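Local coordinates for protein endonuclease NucS (Thermococcus kodakarensis KOD1, PDB 5GKE) that cleaves DNA as a mismatch-restriction endonuclease and probably also cuts the single-stranded 3' and 5' ends of branched structures, at residues A[168-171]-A[175-178]; A[45-50]-A[74-79]. The protein carries 1 engineered substitution. All blocks are in the same frame, centred on the assembly; numbering follows the deposited sequence.

Contact 1 of 2, residues A[168-171]-A[175-178]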
loop_
_atom_site.group_PDB
_atom_site.type_symbol
_atom_site.label_atom_id
_atom_site.label_comp_id
_atom_site.label_asym_id
_atom_site.label_seq_id
_atom_site.Cartn_x
_atom_site.Cartn_y
_atom_site.Cartn_z
ATOM N N GLY A 168 4.640 -6.160 -29.499
ATOM C CA GLY A 168 5.420 -6.873 -30.494
ATOM C C GLY A 168 4.596 -7.431 -31.638
ATOM O O GLY A 168 3.452 -7.006 -31.870
ATOM N N ARG A 169 5.197 -8.355 -32.384
ATOM C CA ARG A 169 4.494 -9.050 -33.459
ATOM C C ARG A 169 4.660 -10.556 -33.324
ATOM O O ARG A 169 5.621 -11.028 -32.712
ATOM C CB ARG A 169 5.002 -8.612 -34.839
ATOM C CG ARG A 169 5.697 -7.264 -34.892
ATOM C CD ARG A 169 6.154 -6.926 -36.313
ATOM N NE ARG A 169 5.026 -6.682 -37.222
ATOM C CZ ARG A 169 4.556 -7.559 -38.110
ATOM N NH1 ARG A 169 5.110 -8.760 -38.235
ATOM N NH2 ARG A 169 3.532 -7.232 -38.879
ATOM N N ASP A 170 3.728 -11.308 -33.899
ATOM C CA ASP A 170 3.914 -12.741 -34.030
ATOM C C ASP A 170 4.366 -13.095 -35.452
ATOM O O ASP A 170 4.426 -12.236 -36.338
ATOM C CB ASP A 170 2.629 -13.498 -33.661
ATOM C CG ASP A 170 1.439 -13.143 -34.557
ATOM O OD1 ASP A 170 0.310 -13.568 -34.236
ATOM O OD2 ASP A 170 1.610 -12.446 -35.577
ATOM N N SER A 171 4.649 -14.373 -35.668
ATOM C CA SER A 171 5.208 -14.839 -36.926
ATOM C C SER A 171 4.175 -14.860 -38.054
ATOM O O SER A 171 4.504 -15.135 -39.202
ATOM C CB SER A 171 5.799 -16.229 -36.738
ATOM O OG SER A 171 4.797 -17.119 -36.284
ATOM N N ILE A 175 -0.092 -7.814 -34.633
ATOM C CA ILE A 175 0.390 -7.084 -33.471
ATOM C C ILE A 175 0.058 -7.873 -32.188
ATOM O O ILE A 175 -1.055 -8.399 -32.041
ATOM C CB ILE A 175 -0.248 -5.684 -33.375
ATOM C CG1 ILE A 175 -0.041 -4.885 -34.662
ATOM C CG2 ILE A 175 0.302 -4.925 -32.181
ATOM C CD1 ILE A 175 1.372 -4.780 -35.048
ATOM N N VAL A 176 1.012 -7.959 -31.262
ATOM C CA VAL A 176 0.766 -8.626 -29.981
ATOM C C VAL A 176 0.923 -7.659 -28.803
ATOM O O VAL A 176 1.954 -6.998 -28.663
ATOM C CB VAL A 176 1.706 -9.833 -29.780
ATOM C CG1 VAL A 176 1.486 -10.460 -28.415
ATOM C CG2 VAL A 176 1.493 -10.863 -30.882
ATOM N N VAL A 177 -0.131 -7.551 -27.995
ATOM C CA VAL A 177 -0.044 -6.959 -26.661
ATOM C C VAL A 177 0.229 -8.039 -25.649
ATOM O O VAL A 177 -0.475 -9.050 -25.633
ATOM C CB VAL A 177 -1.336 -6.285 -26.207
ATOM C CG1 VAL A 177 -1.027 -5.270 -25.123
ATOM C CG2 VAL A 177 -2.034 -5.649 -27.350
ATOM N N LEU A 178 1.237 -7.833 -24.809
ATOM C CA LEU A 178 1.401 -8.660 -23.616
ATOM C C LEU A 178 1.003 -7.841 -22.397
ATOM O O LEU A 178 1.390 -6.670 -22.277
ATOM C CB LEU A 178 2.832 -9.145 -23.449
ATOM C CG LEU A 178 3.531 -9.988 -24.508
ATOM C CD1 LEU A 178 4.864 -10.455 -23.924
ATOM C CD2 LEU A 178 2.674 -11.168 -24.959
#
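Ile175 enters its strand opposite Arg169, as the non-hydrogen-bonded pair of an antiparallel hairpin with CA atoms 4.5 Å apart. Both side chains project to the same face of the sheet. The alpha C-H of Ile175 makes a weak C-H...O contact with the carbonyl of Gly168, CA to O being 3.5 Å. The gamma branch CG2 lies anti to the isoleucine's own N (CG1 at chi1 -55°), and it comes alongside that same carbonyl, 3.8 Å from Gly168 O.

Val176 carries the two backbone bonds of the ladder. Its N donates to Gly168 O at 2.7 Å with a nearly straight N-H...O angle of 174°, although the donor lies well above the carbonyl plane. In return Val176 O receives Gly168 N at 2.9 Å, this time in the carbonyl plane. The valine side chain leaves on the other face, where CG2 meets the start of the turn: it lies 3.8 Å from Asp170 N and 4.0 Å from Asp170 CB. The carboxylate of Asp170 reaches elsewhere. OD2 accepts the backbone N of Asn174 across the tight turn and, weakly, that of Asp172, while OD1 forms a salt bridge with Arg209, which probably favours the charged form.

Beyond Val176 the strand runs on alongside the earlier part of strand 163-169, Val177 touching Val164 and Leu178 touching Val166. Val177 lies on the Ile175 face and packs on Leu193, Tyr196, Val197 and Leu200 of helix 187-204; Leu178 returns to the Val176 face, meeting Phe150, Ile146 and Ile211, one residue before the magnesium ligand Glu179. In this PD-(D/E)XK nuclease sheet, strand 175-180 is central, antiparallel to 163-169 and parallel to 208-214, with helix 187-204 packed on its Val177 side.

Contact 2 of 2, residues A[45-50]-A[74-79]. With nucleotides of chain D.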
loop_
_atom_site.group_PDB
_atom_site.type_symbol
_atom_site.label_atom_id
_atom_site.label_comp_id
_atom_site.label_asym_id
_atom_site.label_seq_id
_atom_site.Cartn_x
_atom_site.Cartn_y
_atom_site.Cartn_z
ATOM N N ALA A 45 -8.645 12.613 3.568
ATOM C CA ALA A 45 -9.791 12.161 4.329
ATOM C C ALA A 45 -9.716 12.765 5.742
ATOM O O ALA A 45 -8.990 13.734 5.959
ATOM C CB ALA A 45 -9.861 10.666 4.366
ATOM N N LYS A 46 -10.536 12.265 6.663
ATOM C CA LYS A 46 -10.553 12.769 8.033
ATOM C C LYS A 46 -10.727 11.618 9.013
ATOM O O LYS A 46 -11.475 10.675 8.740
ATOM C CB LYS A 46 -11.668 13.805 8.206
ATOM C CG LYS A 46 -11.762 14.428 9.580
ATOM C CD LYS A 46 -12.393 15.824 9.533
ATOM C CE LYS A 46 -13.543 15.943 10.526
ATOM N NZ LYS A 46 -13.211 15.304 11.833
ATOM N N SER A 47 -10.030 11.684 10.148
ATOM C CA SER A 47 -10.098 10.591 11.119
ATOM C C SER A 47 -9.821 11.012 12.564
ATOM O O SER A 47 -9.189 12.027 12.818
ATOM C CB SER A 47 -9.115 9.477 10.734
ATOM O OG SER A 47 -7.770 9.898 10.903
ATOM N N GLU A 48 -10.291 10.193 13.500
ATOM C CA GLU A 48 -10.053 10.420 14.912
ATOM C C GLU A 48 -9.660 9.116 15.587
ATOM O O GLU A 48 -10.240 8.064 15.332
ATOM C CB GLU A 48 -11.288 11.011 15.591
ATOM C CG GLU A 48 -11.573 12.469 15.240
ATOM C CD GLU A 48 -10.526 13.440 15.791
ATOM O OE1 GLU A 48 -9.932 13.157 16.861
ATOM O OE2 GLU A 48 -10.310 14.496 15.151
ATOM N N LEU A 49 -8.655 9.191 16.443
ATOM C CA LEU A 49 -8.247 8.047 17.235
ATOM C C LEU A 49 -8.155 8.457 18.703
ATOM O O LEU A 49 -7.416 9.386 19.042
ATOM C CB LEU A 49 -6.907 7.499 16.723
ATOM C CG LEU A 49 -6.441 6.173 17.310
ATOM C CD1 LEU A 49 -7.464 5.089 17.021
ATOM C CD2 LEU A 49 -5.050 5.790 16.785
ATOM N N GLY A 50 -8.907 7.775 19.568
ATOM C CA GLY A 50 -8.878 8.061 21.000
ATOM C C GLY A 50 -7.636 7.558 21.734
ATOM O O GLY A 50 -6.768 6.905 21.131
ATOM N N PRO A 74 0.505 1.381 9.463
ATOM C CA PRO A 74 0.298 2.321 10.556
ATOM C C PRO A 74 -1.168 2.771 10.549
ATOM O O PRO A 74 -1.773 2.860 9.482
ATOM C CB PRO A 74 1.261 3.455 10.204
ATOM C CG PRO A 74 1.237 3.463 8.679
ATOM C CD PRO A 74 1.140 2.010 8.286
ATOM N N VAL A 75 -1.738 3.042 11.710
ATOM C CA VAL A 75 -3.115 3.516 11.769
ATOM C C VAL A 75 -3.247 4.962 11.250
ATOM O O VAL A 75 -4.275 5.335 10.693
ATOM C CB VAL A 75 -3.660 3.414 13.209
ATOM C CG1 VAL A 75 -2.783 4.208 14.147
ATOM C CG2 VAL A 75 -5.108 3.897 13.289
ATOM N N ASN A 76 -2.207 5.769 11.447
ATOM C CA ASN A 76 -2.133 7.130 10.897
ATOM C C ASN A 76 -0.719 7.419 10.404
ATOM O O ASN A 76 0.258 6.799 10.868
ATOM C CB ASN A 76 -2.542 8.185 11.922
ATOM C CG ASN A 76 -4.060 8.306 12.082
ATOM O OD1 ASN A 76 -4.613 8.000 13.132
ATOM N ND2 ASN A 76 -4.727 8.775 11.039
ATOM N N TRP A 77 -0.604 8.308 9.425
ATOM C CA TRP A 77 0.711 8.618 8.873
ATOM C C TRP A 77 0.724 9.913 8.093
ATOM O O TRP A 77 -0.318 10.448 7.730
ATOM C CB TRP A 77 1.208 7.492 7.955
ATOM C CG TRP A 77 0.415 7.443 6.677
ATOM C CD1 TRP A 77 0.747 8.007 5.478
ATOM C CD2 TRP A 77 -0.856 6.834 6.493
ATOM N NE1 TRP A 77 -0.240 7.780 4.558
ATOM C CE2 TRP A 77 -1.247 7.063 5.161
ATOM C CE3 TRP A 77 -1.716 6.113 7.330
ATOM C CZ2 TRP A 77 -2.442 6.594 4.636
ATOM C CZ3 TRP A 77 -2.910 5.647 6.811
ATOM C CH2 TRP A 77 -3.263 5.891 5.477
ATOM N N GLN A 78 1.931 10.405 7.842
ATOM C CA GLN A 78 2.167 11.316 6.739
ATOM C C GLN A 78 3.310 10.764 5.910
ATOM O O GLN A 78 4.263 10.230 6.454
ATOM C CB GLN A 78 2.501 12.724 7.232
ATOM C CG GLN A 78 1.325 13.519 7.747
ATOM C CD GLN A 78 0.522 14.176 6.634
ATOM O OE1 GLN A 78 0.014 13.499 5.736
ATOM N NE2 GLN A 78 0.396 15.507 6.696
ATOM N N PRO A 79 3.211 10.889 4.587
ATOM C CA PRO A 79 4.252 10.496 3.632
ATOM C C PRO A 79 5.414 11.502 3.604
ATOM O O PRO A 79 5.250 12.609 4.114
ATOM C CB PRO A 79 3.491 10.448 2.303
ATOM C CG PRO A 79 2.370 11.412 2.484
ATOM C CD PRO A 79 1.967 11.309 3.919
ATOM P P DG D 8 -7.759 4.972 3.778
ATOM O OP1 DG D 8 -6.809 4.511 4.823
ATOM O OP2 DG D 8 -9.194 4.622 3.911
ATOM O "O5'" DG D 8 -7.633 6.558 3.692
ATOM C "C5'" DG D 8 -8.384 7.286 2.743
ATOM C "C4'" DG D 8 -7.546 8.389 2.137
ATOM O "O4'" DG D 8 -7.062 9.243 3.194
ATOM C "C3'" DG D 8 -6.306 7.915 1.381
ATOM O "O3'" DG D 8 -6.039 8.770 0.294
ATOM C "C2'" DG D 8 -5.205 8.000 2.427
ATOM C "C1'" DG D 8 -5.644 9.209 3.238
ATOM N N9 DG D 8 -5.230 9.119 4.629
ATOM C C8 DG D 8 -5.789 8.329 5.601
ATOM N N7 DG D 8 -5.201 8.433 6.754
ATOM C C5 DG D 8 -4.179 9.347 6.529
ATOM C C6 DG D 8 -3.209 9.854 7.417
ATOM O O6 DG D 8 -3.052 9.583 8.614
ATOM N N1 DG D 8 -2.357 10.759 6.789
ATOM C C2 DG D 8 -2.436 11.128 5.464
ATOM N N2 DG D 8 -1.531 12.020 5.043
ATOM N N3 DG D 8 -3.344 10.658 4.618
ATOM C C4 DG D 8 -4.180 9.772 5.222
HETATM O O HOH W 1 -6.616 9.621 13.577
#
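Leu49 and Val75 meet tip to tip: CG of Leu49 lies anti to the backbone N (chi1 -171°), carrying CD2 to 3.8 Å from Val75 CG1. This apolar touch lies beside a polar cluster built around Asn76. Starting from CB, the asparagine already faces the guanine of nucleotide DG8 of chain D, with CB 3.6 Å from O6. At CG the side chain is anti to the carbonyl carbon (chi1 -79°), and from there the amide divides its work. OD1 turns toward strand 46-50 and accepts a hydrogen bond from a water at 2.6 Å; that water is in turn held by the hydroxyl of Ser47, OG donating to it at 2.9 Å. Asn76 ND2 lies 3.2 Å from Ser47 OG. The same Asn76 ND2 donates almost straight to O6 of DG8 of chain D at 3.1 Å (173° at the hydrogen).

These segments belong to the PH-like N-terminal domain, whose curved antiparallel sheet here forms a DNA-binding surface; strand 46-50 pairs with 30-42 and runs on into an antiparallel ladder with the second subunit. The backbone N of Trp77 adds a second, equally straight bond to the same O6, 2.9 Å long, so two N-H groups grip this oxygen. The indole covers one side of the base: guanine C5 sits 3.6 Å above its plane, displaced toward the rim, with the nucleotide's OP1 at the ring edge. Trp77 also makes a cation-pi contact with Arg72 of the second subunit, and its NE1 is hydrogen-bonded to a DNA phosphate.

In the fold
Reading from the N terminus, contact 2 comes first: strand 46-50 and the segment 74-79 are brought together after 23 residues that include strands 52-58 and 64-67, closing a medium-range loop within the PH-like domain. The chain then passes into the PD-(D/E)XK nuclease domain, where contact 1 closes the short hairpin loop 170-174 between strands 163-169 and 175-180. The two loops follow in series, neither crossing nor enclosing the other. The centres of contact 1 and contact 2 are about 46 Å apart, on opposite sides of the chain's centre. Contact 2 thus belongs to base binding, contact 1 to the hairpin whose second strand carries the magnesium ligand Glu179; Gln192 comes from helix 187-204.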